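Local coordinates for similar to hydroxylamine oxidoreductase (Kuenenia stuttgartiensis, PDB 6H5L), which is a multihaem c-type cytochrome of the hydroxylamine oxidoreductase family that probably works as a reductase within a large electron-transfer complex of an anammox bacterium, at residues P13-K18 against V27-V32; K46-D51 against G198-H203; Y53-R58 against Q173-N178. All coordinates share one frame; numbering follows the deposited sequence.

Contact 1: P13-K18 against V27-V32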
loop_
_atom_site.group_PDB
_atom_site.type_symbol
_atom_site.label_atom_id
_atom_site.label_comp_id
_atom_site.label_asym_id
_atom_site.label_seq_id
_atom_site.Cartn_x
_atom_site.Cartn_y
_atom_site.Cartn_z
ATOM N N PRO A 13 41.514 23.237 24.398
ATOM C CA PRO A 13 41.256 22.487 23.174
ATOM C C PRO A 13 41.568 21.023 23.369
ATOM O O PRO A 13 42.430 20.651 24.191
ATOM C CB PRO A 13 42.204 23.139 22.155
ATOM C CG PRO A 13 43.245 23.826 22.973
ATOM C CD PRO A 13 42.543 24.273 24.214
ATOM N N PRO A 14 40.878 20.137 22.647
ATOM C CA PRO A 14 41.083 18.696 22.836
ATOM C C PRO A 14 42.523 18.295 22.557
ATOM O O PRO A 14 43.104 18.662 21.531
ATOM C CB PRO A 14 40.113 18.065 21.829
ATOM C CG PRO A 14 39.091 19.119 21.575
ATOM C CD PRO A 14 39.823 20.421 21.661
ATOM N N ASP A 15 43.095 17.530 23.486
ATOM C CA ASP A 15 44.488 17.103 23.422
ATOM C C ASP A 15 44.553 15.618 23.751
ATOM O O ASP A 15 44.283 15.217 24.890
ATOM C CB ASP A 15 45.351 17.920 24.386
ATOM C CG ASP A 15 46.807 17.509 24.357
ATOM O OD1 ASP A 15 47.359 17.366 23.246
ATOM O OD2 ASP A 15 47.398 17.338 25.444
ATOM N N LEU A 16 44.912 14.806 22.751
ATOM C CA LEU A 16 45.061 13.371 22.972
ATOM C C LEU A 16 46.198 13.053 23.931
ATOM O O LEU A 16 46.174 12.004 24.584
ATOM C CB LEU A 16 45.303 12.653 21.639
ATOM C CG LEU A 16 44.093 12.307 20.776
ATOM C CD1 LEU A 16 44.544 11.775 19.425
ATOM C CD2 LEU A 16 43.217 11.292 21.490
ATOM N N TYR A 17 47.191 13.936 24.035
ATOM C CA TYR A 17 48.377 13.690 24.845
ATOM C C TYR A 17 48.339 14.440 26.173
ATOM O O TYR A 17 49.388 14.834 26.694
ATOM C CB TYR A 17 49.631 14.055 24.055
ATOM C CG TYR A 17 49.815 13.195 22.827
ATOM C CD1 TYR A 17 49.175 13.508 21.635
ATOM C CD2 TYR A 17 50.610 12.059 22.866
ATOM C CE1 TYR A 17 49.331 12.720 20.514
ATOM C CE2 TYR A 17 50.775 11.263 21.748
ATOM C CZ TYR A 17 50.134 11.599 20.576
ATOM O OH TYR A 17 50.296 10.808 19.463
ATOM N N LYS A 18 47.144 14.652 26.721
ATOM C CA LYS A 18 47.009 15.286 28.022
ATOM C C LYS A 18 47.632 14.414 29.104
ATOM O O LYS A 18 47.501 13.187 29.086
ATOM C CB LYS A 18 45.534 15.537 28.333
ATOM C CG LYS A 18 45.282 16.353 29.585
ATOM C CD LYS A 18 43.854 16.186 30.078
ATOM C CE LYS A 18 43.653 16.909 31.399
ATOM N NZ LYS A 18 42.370 16.536 32.056
ATOM N N VAL A 27 58.373 12.412 21.202
ATOM C CA VAL A 27 58.620 11.221 20.397
ATOM C C VAL A 27 57.340 10.589 19.877
ATOM O O VAL A 27 57.413 9.579 19.162
ATOM C CB VAL A 27 59.446 10.179 21.176
ATOM C CG1 VAL A 27 60.802 10.753 21.556
ATOM C CG2 VAL A 27 58.690 9.710 22.411
ATOM N N TYR A 28 56.172 11.142 20.206
ATOM C CA TYR A 28 54.922 10.539 19.759
ATOM C C TYR A 28 53.982 11.539 19.096
ATOM O O TYR A 28 53.200 11.159 18.219
ATOM C CB TYR A 28 54.219 9.845 20.929
ATOM C CG TYR A 28 54.706 8.433 21.177
ATOM C CD1 TYR A 28 54.510 7.437 20.228
ATOM C CD2 TYR A 28 55.358 8.094 22.357
ATOM C CE1 TYR A 28 54.953 6.143 20.443
ATOM C CE2 TYR A 28 55.804 6.799 22.582
ATOM C CZ TYR A 28 55.597 5.829 21.622
ATOM O OH TYR A 28 56.038 4.543 21.837
ATOM N N LYS A 29 54.034 12.810 19.492
ATOM C CA LYS A 29 53.147 13.811 18.903
ATOM C C LYS A 29 53.848 14.792 17.977
ATOM O O LYS A 29 53.305 15.116 16.918
ATOM C CB LYS A 29 52.415 14.603 19.993
ATOM C CG LYS A 29 51.381 15.565 19.414
ATOM C CD LYS A 29 50.730 16.450 20.462
ATOM C CE LYS A 29 49.694 17.359 19.811
ATOM N NZ LYS A 29 49.016 18.264 20.780
ATOM N N ASP A 30 55.029 15.284 18.354
ATOM C CA ASP A 30 55.741 16.259 17.534
ATOM C C ASP A 30 55.945 15.723 16.122
ATOM O O ASP A 30 56.378 14.583 15.930
ATOM C CB ASP A 30 57.085 16.610 18.172
ATOM C CG ASP A 30 56.929 17.464 19.415
ATOM O OD1 ASP A 30 55.784 17.848 19.738
ATOM O OD2 ASP A 30 57.955 17.750 20.067
ATOM N N ASN A 31 55.625 16.551 15.131
ATOM C CA ASN A 31 55.570 16.093 13.746
ATOM C C ASN A 31 56.975 16.012 13.170
ATOM O O ASN A 31 57.553 17.018 12.753
ATOM C CB ASN A 31 54.694 17.008 12.901
ATOM C CG ASN A 31 54.588 16.539 11.457
ATOM O OD1 ASN A 31 55.335 16.992 10.589
ATOM N ND2 ASN A 31 53.661 15.622 11.197
ATOM N N VAL A 32 57.527 14.803 13.154
ATOM C CA VAL A 32 58.591 14.467 12.221
ATOM C C VAL A 32 57.895 14.130 10.911
ATOM O O VAL A 32 56.664 14.020 10.865
ATOM C CB VAL A 32 59.459 13.299 12.723
ATOM C CG1 VAL A 32 60.025 13.615 14.098
ATOM C CG2 VAL A 32 58.652 12.012 12.753
#
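A type I beta turn from Asp15 to Lys18, in the N-terminal loop that leads up to helix 22-28, brings Asp15 and Tyr17 against Tyr28 and Lys29, so the chain packs back on itself across that short helix. Lys29 and Tyr17 carry most of the contact. The CG of Lys29 stands anti to the backbone N (chi1 -175°) and every later torsion is extended, which draws the side chain out straight over one face of the Tyr17 ring. Lys29 CB lies 3.7 Å from the centroid of the Tyr17 ring and only 13° off the ring normal, a CH-pi contact over its centre; further out, Lys29 CD is 3.5 Å from Tyr17 CD1. Beyond the ring the ammonium group reaches Asp15, where Lys29 NZ forms a salt bridge to Asp15 OD1 at 3.1 Å, meeting the oxygen almost end-on to its C-O bond. Tyr28 adds CB, which comes obliquely to the Tyr17 ring 3.8 Å from CE2. The Tyr17 hydroxyl has its hydrogen bond with Glu207. Glu147 accepts a hydrogen bond from Leu16 N and also comes close to Asp15 OD1, while its own ion pair with Lys29 NZ is long and weak. Lys29 thus serves two chemistries along one chain: its methylenes cover an aromatic face, and its charge pairs with Asp15 and probably offsets some of the repulsion between Asp15 and Glu147.

Contact 2: K46-D51 against G198-H203. With HEC (heme c), chain F.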
loop_
_atom_site.group_PDB
_atom_site.type_symbol
_atom_site.label_atom_id
_atom_site.label_comp_id
_atom_site.label_asym_id
_atom_site.label_seq_id
_atom_site.Cartn_x
_atom_site.Cartn_y
_atom_site.Cartn_z
ATOM N N LYS A 46 62.886 4.267 10.739
ATOM C CA LYS A 46 62.061 5.251 10.058
ATOM C C LYS A 46 60.651 4.699 9.905
ATOM O O LYS A 46 60.447 3.485 9.828
ATOM C CB LYS A 46 62.634 5.619 8.683
ATOM C CG LYS A 46 63.987 6.306 8.747
ATOM C CD LYS A 46 64.357 6.933 7.415
ATOM C CE LYS A 46 65.672 7.689 7.512
ATOM N NZ LYS A 46 65.938 8.500 6.291
ATOM N N ALA A 47 59.679 5.604 9.873
ATOM C CA ALA A 47 58.284 5.197 9.807
ATOM C C ALA A 47 57.942 4.629 8.436
ATOM O O ALA A 47 58.518 5.016 7.415
ATOM C CB ALA A 47 57.371 6.381 10.119
ATOM N N GLN A 48 56.995 3.695 8.421
ATOM C CA GLN A 48 56.459 3.205 7.162
ATOM C C GLN A 48 55.639 4.304 6.491
ATOM O O GLN A 48 55.162 5.240 7.139
ATOM C CB GLN A 48 55.606 1.955 7.390
ATOM C CG GLN A 48 56.379 0.788 7.983
ATOM C CD GLN A 48 55.499 -0.413 8.280
ATOM O OE1 GLN A 48 54.874 -0.979 7.383
ATOM N NE2 GLN A 48 55.447 -0.807 9.547
ATOM N N MET A 49 55.487 4.182 5.169
ATOM C CA MET A 49 54.840 5.231 4.385
ATOM C C MET A 49 53.438 5.541 4.904
ATOM O O MET A 49 53.064 6.709 5.058
ATOM C CB MET A 49 54.784 4.822 2.913
ATOM C CG MET A 49 56.131 4.792 2.215
ATOM S SD MET A 49 56.022 4.036 0.583
ATOM C CE MET A 49 55.716 2.326 1.020
ATOM N N LEU A 50 52.653 4.502 5.192
ATOM C CA LEU A 50 51.261 4.690 5.581
ATOM C C LEU A 50 51.097 5.294 6.969
ATOM O O LEU A 50 49.962 5.579 7.368
ATOM C CB LEU A 50 50.520 3.357 5.510
ATOM C CG LEU A 50 50.307 2.795 4.106
ATOM C CD1 LEU A 50 50.178 1.287 4.161
ATOM C CD2 LEU A 50 49.073 3.418 3.471
ATOM N N ASP A 51 52.187 5.494 7.713
ATOM C CA ASP A 51 52.085 6.161 9.004
ATOM C C ASP A 51 51.652 7.615 8.866
ATOM O O ASP A 51 51.218 8.213 9.857
ATOM C CB ASP A 51 53.416 6.068 9.750
ATOM C CG ASP A 51 53.745 4.648 10.173
ATOM O OD1 ASP A 51 52.876 3.763 10.014
ATOM O OD2 ASP A 51 54.867 4.412 10.663
ATOM N N GLY A 198 50.912 -4.913 8.887
ATOM C CA GLY A 198 49.682 -5.068 9.639
ATOM C C GLY A 198 49.737 -4.481 11.032
ATOM O O GLY A 198 48.691 -4.138 11.591
ATOM N N CYS A 199 50.937 -4.346 11.601
ATOM C CA CYS A 199 51.062 -3.815 12.955
ATOM C C CYS A 199 50.668 -2.343 13.005
ATOM O O CYS A 199 49.839 -1.939 13.831
ATOM C CB CYS A 199 52.490 -4.013 13.466
ATOM S SG CYS A 199 53.083 -5.722 13.393
ATOM N N ASP A 200 51.252 -1.522 12.127
ATOM C CA ASP A 200 50.898 -0.106 12.087
ATOM C C ASP A 200 49.443 0.098 11.692
ATOM O O ASP A 200 48.816 1.078 12.111
ATOM C CB ASP A 200 51.812 0.639 11.115
ATOM C CG ASP A 200 53.276 0.532 11.489
ATOM O OD1 ASP A 200 53.621 -0.362 12.291
ATOM O OD2 ASP A 200 54.081 1.348 10.992
ATOM N N MET A 201 48.892 -0.815 10.891
ATOM C CA MET A 201 47.515 -0.696 10.430
ATOM C C MET A 201 46.512 -1.063 11.515
ATOM O O MET A 201 45.426 -0.474 11.571
ATOM C CB MET A 201 47.313 -1.585 9.202
ATOM C CG MET A 201 46.066 -1.294 8.389
ATOM S SD MET A 201 46.108 -2.155 6.805
ATOM C CE MET A 201 44.457 -1.829 6.194
ATOM N N CYS A 202 46.860 -2.009 12.386
ATOM C CA CYS A 202 45.959 -2.463 13.436
ATOM C C CYS A 202 46.059 -1.624 14.699
ATOM O O CYS A 202 45.064 -1.488 15.420
ATOM C CB CYS A 202 46.247 -3.929 13.774
ATOM S SG CYS A 202 44.921 -4.805 14.636
ATOM N N HIS A 203 47.235 -1.061 14.987
ATOM C CA HIS A 203 47.418 -0.155 16.115
ATOM C C HIS A 203 47.206 1.305 15.742
ATOM O O HIS A 203 47.717 2.190 16.436
ATOM C CB HIS A 203 48.807 -0.345 16.727
ATOM C CG HIS A 203 48.959 -1.615 17.503
ATOM N ND1 HIS A 203 49.043 -1.640 18.882
ATOM C CD2 HIS A 203 49.035 -2.902 17.097
ATOM C CE1 HIS A 203 49.173 -2.889 19.292
ATOM N NE2 HIS A 203 49.169 -3.672 18.228
HETATM FE FE HEC F . 49.379 -5.547 18.864
HETATM C CHA HEC F . 48.406 -6.203 22.044
HETATM C CHB HEC F . 52.463 -4.736 19.812
HETATM C CHC HEC F . 50.534 -6.076 15.591
HETATM C CHD HEC F . 46.201 -5.709 17.706
HETATM N NA HEC F . 50.264 -5.466 20.621
HETATM C C1A HEC F . 49.715 -5.806 21.842
HETATM C C2A HEC F . 50.766 -5.671 22.838
HETATM C C3A HEC F . 51.878 -5.264 22.216
HETATM C C4A HEC F . 51.588 -5.126 20.805
HETATM C CMA HEC F . 53.242 -4.988 22.888
HETATM C CAA HEC F . 50.650 -5.935 24.357
HETATM C CBA HEC F . 49.601 -5.019 24.976
HETATM C CGA HEC F . 50.257 -3.741 25.423
HETATM O O1A HEC F . 49.757 -2.661 25.022
HETATM O O2A HEC F . 51.275 -3.797 26.161
HETATM N NB HEC F . 51.175 -5.363 17.842
HETATM C C1B HEC F . 52.362 -5.146 18.500
HETATM C C2B HEC F . 53.454 -5.435 17.592
HETATM C C3B HEC F . 52.916 -5.811 16.405
HETATM C C4B HEC F . 51.471 -5.768 16.558
HETATM C CMB HEC F . 54.927 -5.285 18.044
HETATM C CAB HEC F . 53.557 -6.237 15.052
HETATM C CBB HEC F . 55.021 -5.807 14.797
HETATM N NC HEC F . 48.530 -5.800 16.970
HETATM C C1C HEC F . 49.168 -6.082 15.776
HETATM C C2C HEC F . 48.164 -6.489 14.807
HETATM C C3C HEC F . 46.958 -6.280 15.362
HETATM C C4C HEC F . 47.171 -5.910 16.750
HETATM C CMC HEC F . 48.457 -6.747 13.309
HETATM C CAC HEC F . 45.566 -6.488 14.711
HETATM C CBC HEC F . 45.355 -7.958 14.291
HETATM N ND HEC F . 47.569 -5.915 19.749
HETATM C C1D HEC F . 46.360 -5.905 19.063
HETATM C C2D HEC F . 45.291 -6.138 20.007
HETATM C C3D HEC F . 45.980 -6.292 21.376
HETATM C C4D HEC F . 47.393 -6.140 21.110
HETATM C CMD HEC F . 43.783 -6.203 19.678
HETATM C CAD HEC F . 45.335 -6.560 22.755
HETATM C CBD HEC F . 44.406 -7.768 22.700
HETATM C CGD HEC F . 43.801 -7.979 24.061
HETATM O O1D HEC F . 44.281 -7.330 25.023
HETATM O O2D HEC F . 42.850 -8.793 24.184
HETATM O O HOH W 1 49.416 -7.656 18.850
#
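Gln48 to Asp51 form a type I beta turn, with Asp51 N hydrogen-bonded to Gln48 O at 3.0 Å, and this turn faces helix 197-202. The backbones come nearest at Asp51 and Asp200, whose CA atoms are 7.1 Å apart. Asp200 CG is anti to the carbonyl carbon (chi1 -59°), which sends the carboxylate to the turn. Asp200 OD2 lies between two side chains: Gln48 NE2 is 2.9 Å from Asp200 OD2, though badly angled for a hydrogen bond, and Asp51 OD1 is also 2.9 Å from Asp200 OD2. The carboxylate planes are 29° apart; with both acids buried side by side, one may well be protonated. The Tyr184 hydroxyl hydrogen-bonds both Gln48 NE2 and Asp200 OD1, and Asn178 hydrogen-bonds Asp200 OD1 too. Asp200 is the first variable residue of a CxxCH haem c motif. On the helix's other flank, Cys199 SG and Cys202 SG form thioether bonds to haem carbons CAB and CAC, and His203 NE2 binds the iron at 2.0 Å. A water is the other axial ligand, 2.1 Å from FE, consistent with a site open to substrate. His203 ND1 is hydrogen-bonded to Ser174 O, which together with the iron bond holds the imidazole's rotation.

Contact 3: Y53-R58 against Q173-N178. With HEC (heme c), chain C.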
loop_
_atom_site.group_PDB
_atom_site.type_symbol
_atom_site.label_atom_id
_atom_site.label_comp_id
_atom_site.label_asym_id
_atom_site.label_seq_id
_atom_site.Cartn_x
_atom_site.Cartn_y
_atom_site.Cartn_z
ATOM N N TYR A 53 48.995 8.304 7.410
ATOM C CA TYR A 53 47.570 8.133 7.643
ATOM C C TYR A 53 47.253 7.418 8.949
ATOM O O TYR A 53 46.226 7.716 9.564
ATOM C CB TYR A 53 46.937 7.365 6.476
ATOM C CG TYR A 53 47.125 8.036 5.129
ATOM C CD1 TYR A 53 46.251 9.029 4.697
ATOM C CD2 TYR A 53 48.173 7.678 4.289
ATOM C CE1 TYR A 53 46.420 9.647 3.468
ATOM C CE2 TYR A 53 48.347 8.288 3.060
ATOM C CZ TYR A 53 47.469 9.272 2.654
ATOM O OH TYR A 53 47.645 9.879 1.431
ATOM N N TRP A 54 48.107 6.494 9.400
ATOM C CA TRP A 54 47.807 5.782 10.637
ATOM C C TRP A 54 48.039 6.669 11.857
ATOM O O TRP A 54 47.281 6.605 12.831
ATOM C CB TRP A 54 48.637 4.500 10.742
ATOM C CG TRP A 54 48.567 3.537 9.569
ATOM C CD1 TRP A 54 49.577 2.731 9.131
ATOM C CD2 TRP A 54 47.443 3.270 8.708
ATOM N NE1 TRP A 54 49.161 1.985 8.058
ATOM C CE2 TRP A 54 47.858 2.298 7.775
ATOM C CE3 TRP A 54 46.133 3.758 8.632
ATOM C CZ2 TRP A 54 47.013 1.807 6.780
ATOM C CZ3 TRP A 54 45.296 3.269 7.643
ATOM C CH2 TRP A 54 45.740 2.302 6.732
ATOM N N GLN A 55 49.082 7.496 11.824
ATOM C CA GLN A 55 49.445 8.364 12.946
ATOM C C GLN A 55 49.754 9.747 12.391
ATOM O O GLN A 55 50.921 10.127 12.225
ATOM C CB GLN A 55 50.637 7.793 13.720
ATOM C CG GLN A 55 50.950 8.509 15.018
ATOM C CD GLN A 55 50.131 7.996 16.187
ATOM O OE1 GLN A 55 49.200 7.208 16.015
ATOM N NE2 GLN A 55 50.485 8.433 17.389
ATOM N N PRO A 56 48.716 10.534 12.081
ATOM C CA PRO A 56 48.948 11.789 11.342
ATOM C C PRO A 56 49.759 12.824 12.104
ATOM O O PRO A 56 50.644 13.455 11.511
ATOM C CB PRO A 56 47.523 12.288 11.055
ATOM C CG PRO A 56 46.661 11.072 11.166
ATOM C CD PRO A 56 47.283 10.244 12.242
ATOM N N ASN A 57 49.473 13.038 13.392
ATOM C CA ASN A 57 50.202 14.049 14.156
ATOM C C ASN A 57 51.708 13.841 14.070
ATOM O O ASN A 57 52.467 14.799 13.890
ATOM C CB ASN A 57 49.755 14.033 15.619
ATOM C CG ASN A 57 48.471 14.808 15.850
ATOM O OD1 ASN A 57 48.135 15.715 15.087
ATOM N ND2 ASN A 57 47.754 14.466 16.916
ATOM N N ARG A 58 52.155 12.592 14.182
ATOM C CA ARG A 58 53.582 12.310 14.208
ATOM C C ARG A 58 54.187 12.224 12.811
ATOM O O ARG A 58 55.359 12.569 12.635
ATOM C CB ARG A 58 53.841 11.015 14.976
ATOM C CG ARG A 58 55.292 10.553 15.006
ATOM C CD ARG A 58 56.157 11.421 15.902
ATOM N NE ARG A 58 57.518 10.904 16.006
ATOM C CZ ARG A 58 58.482 11.484 16.713
ATOM N NH1 ARG A 58 58.235 12.603 17.379
ATOM N NH2 ARG A 58 59.693 10.945 16.754
ATOM N N GLN A 173 46.329 4.420 23.824
ATOM C CA GLN A 173 47.768 4.186 23.825
ATOM C C GLN A 173 48.169 3.098 22.837
ATOM O O GLN A 173 49.139 2.368 23.073
ATOM C CB GLN A 173 48.239 3.829 25.234
ATOM C CG GLN A 173 47.600 4.671 26.324
ATOM C CD GLN A 173 48.073 4.291 27.712
ATOM O OE1 GLN A 173 47.283 4.231 28.655
ATOM N NE2 GLN A 173 49.369 4.038 27.846
ATOM N N SER A 174 47.439 2.979 21.726
ATOM C CA SER A 174 47.679 1.884 20.794
ATOM C C SER A 174 48.974 2.086 20.017
ATOM O O SER A 174 49.741 1.135 19.822
ATOM C CB SER A 174 46.493 1.743 19.841
ATOM O OG SER A 174 46.525 0.498 19.170
ATOM N N TRP A 175 49.238 3.312 19.561
ATOM C CA TRP A 175 50.466 3.555 18.813
ATOM C C TRP A 175 51.691 3.492 19.713
ATOM O O TRP A 175 52.792 3.188 19.236
ATOM C CB TRP A 175 50.408 4.905 18.104
ATOM C CG TRP A 175 51.441 5.024 17.032
ATOM C CD1 TRP A 175 52.628 5.692 17.102
ATOM C CD2 TRP A 175 51.388 4.434 15.729
ATOM N NE1 TRP A 175 53.314 5.562 15.919
ATOM C CE2 TRP A 175 52.574 4.793 15.059
ATOM C CE3 TRP A 175 50.451 3.639 15.062
ATOM C CZ2 TRP A 175 52.847 4.386 13.754
ATOM C CZ3 TRP A 175 50.723 3.235 13.769
ATOM C CH2 TRP A 175 51.912 3.610 13.128
ATOM N N GLU A 176 51.525 3.784 21.004
ATOM C CA GLU A 176 52.618 3.606 21.952
ATOM C C GLU A 176 53.081 2.156 21.971
ATOM O O GLU A 176 54.261 1.864 21.750
ATOM C CB GLU A 176 52.183 4.051 23.350
ATOM C CG GLU A 176 53.242 3.828 24.420
ATOM C CD GLU A 176 52.693 3.961 25.827
ATOM O OE1 GLU A 176 51.589 4.523 25.988
ATOM O OE2 GLU A 176 53.363 3.497 26.772
ATOM N N ALA A 177 52.151 1.229 22.213
ATOM C CA ALA A 177 52.502 -0.183 22.318
ATOM C C ALA A 177 53.152 -0.706 21.042
ATOM O O ALA A 177 53.970 -1.632 21.095
ATOM C CB ALA A 177 51.262 -1.003 22.653
ATOM N N ASN A 178 52.801 -0.134 19.892
ATOM C CA ASN A 178 53.336 -0.618 18.625
ATOM C C ASN A 178 54.845 -0.404 18.542
ATOM O O ASN A 178 55.607 -1.346 18.300
ATOM C CB ASN A 178 52.622 0.073 17.462
ATOM C CG ASN A 178 52.981 -0.531 16.115
ATOM O OD1 ASN A 178 53.397 -1.688 16.030
ATOM N ND2 ASN A 178 52.819 0.251 15.053
HETATM FE FE HEC C . 41.359 17.496 -2.897
HETATM C CHA HEC C . 43.648 14.997 -2.458
HETATM C CHB HEC C . 40.643 17.435 0.464
HETATM C CHC HEC C . 39.505 20.335 -3.250
HETATM C CHD HEC C . 41.316 17.006 -6.275
HETATM N NA HEC C . 42.042 16.437 -1.286
HETATM C C1A HEC C . 42.955 15.401 -1.337
HETATM C C2A HEC C . 43.059 14.824 -0.009
HETATM C C3A HEC C . 42.226 15.495 0.796
HETATM C C4A HEC C . 41.570 16.523 0.011
HETATM C CMA HEC C . 41.993 15.233 2.300
HETATM C CAA HEC C . 43.967 13.636 0.385
HETATM C CBA HEC C . 45.246 14.106 1.072
HETATM C CGA HEC C . 46.140 12.910 1.284
HETATM O O1A HEC C . 45.827 11.824 0.731
HETATM O O2A HEC C . 47.165 13.039 2.002
HETATM N NB HEC C . 40.217 18.631 -1.634
HETATM C C1B HEC C . 40.174 18.510 -0.258
HETATM C C2B HEC C . 39.564 19.710 0.280
HETATM C C3B HEC C . 39.243 20.507 -0.747
HETATM C C4B HEC C . 39.651 19.846 -1.970
HETATM C CMB HEC C . 39.314 19.976 1.783
HETATM C CAB HEC C . 38.569 21.896 -0.683
HETATM C CBB HEC C . 39.504 22.944 -0.040
HETATM N NC HEC C . 40.496 18.452 -4.478
HETATM C C1C HEC C . 39.892 19.691 -4.405
HETATM C C2C HEC C . 39.844 20.250 -5.740
HETATM C C3C HEC C . 40.236 19.287 -6.597
HETATM C C4C HEC C . 40.723 18.163 -5.808
HETATM C CMC HEC C . 39.095 21.564 -6.078
HETATM C CAC HEC C . 40.278 19.369 -8.145
HETATM C CBC HEC C . 41.170 20.529 -8.641
HETATM N ND HEC C . 42.327 16.174 -4.177
HETATM C C1D HEC C . 42.184 16.199 -5.562
HETATM C C2D HEC C . 43.103 15.235 -6.129
HETATM C C3D HEC C . 43.837 14.605 -4.937
HETATM C C4D HEC C . 43.286 15.252 -3.766
HETATM C CMD HEC C . 43.305 14.907 -7.622
HETATM C CAD HEC C . 44.930 13.514 -4.981
HETATM C CBD HEC C . 46.272 14.159 -4.647
HETATM C CGD HEC C . 47.384 13.144 -4.651
HETATM O O1D HEC C . 48.540 13.534 -4.342
HETATM O O2D HEC C . 47.123 11.954 -4.960
#
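Gln55 lays its side chain flat over one face of the Trp175 indole, amide and ring planes only 18° apart. Its CG is anti to the backbone N (chi1 -171°), and the bend at chi2 (85°) turns the amide down onto the ring. Gln55 CG sits 3.8 Å from the centroid of the five-membered ring, nearly on its normal, as a CH-pi contact; Gln55 OE1 comes over the same face, 3.3 Å from Trp175 CG. Asn178, one helix turn on, places ND2 against the opposite face only at the rim, so each face has an amide nearby. Trp54 meets the benzene end obliquely, its CB 3.9 Å from Trp175 CZ3. These residues join the break between helices 51-54 and 56-59, where Gln55 sits at the N-cap position of the second, to the first turn of helix 174-180. Cutting Trp175 back to an alanine is likely to open a gap between Gln55 and Asn178, leaving the Gln55 amide without its platform and less restrained in rotation. Farther out, Tyr53 OH donates a 2.8 Å hydrogen bond to propionate oxygen O1A of a haem c, and Phe358 of the second subunit meets the Tyr53 ring edge-to-face.

Contact 3 sits between the other two, its centre 10 Å from that of contact 1 and 8 Å from that of contact 2; the centres of contacts 1 and 2 are 18 Å apart and their nearest atoms about 6 Å. Toward contact 1, Asn31 ND2 is probably hydrogen-bonded to Asn57 O at 3.1 Å, and Tyr28 packs on Trp175. Toward contact 2, Trp175 lies against Asp51 and Asp200. Through Ser174 O, which is 3.0 Å from His203 ND1, helix 174-180 is second shell to the water-ligated haem of contact 2. Contact 3 also reaches a separate haem through Tyr53; contact 1 holds none, the side chain of Tyr28 being about 10 Å from one.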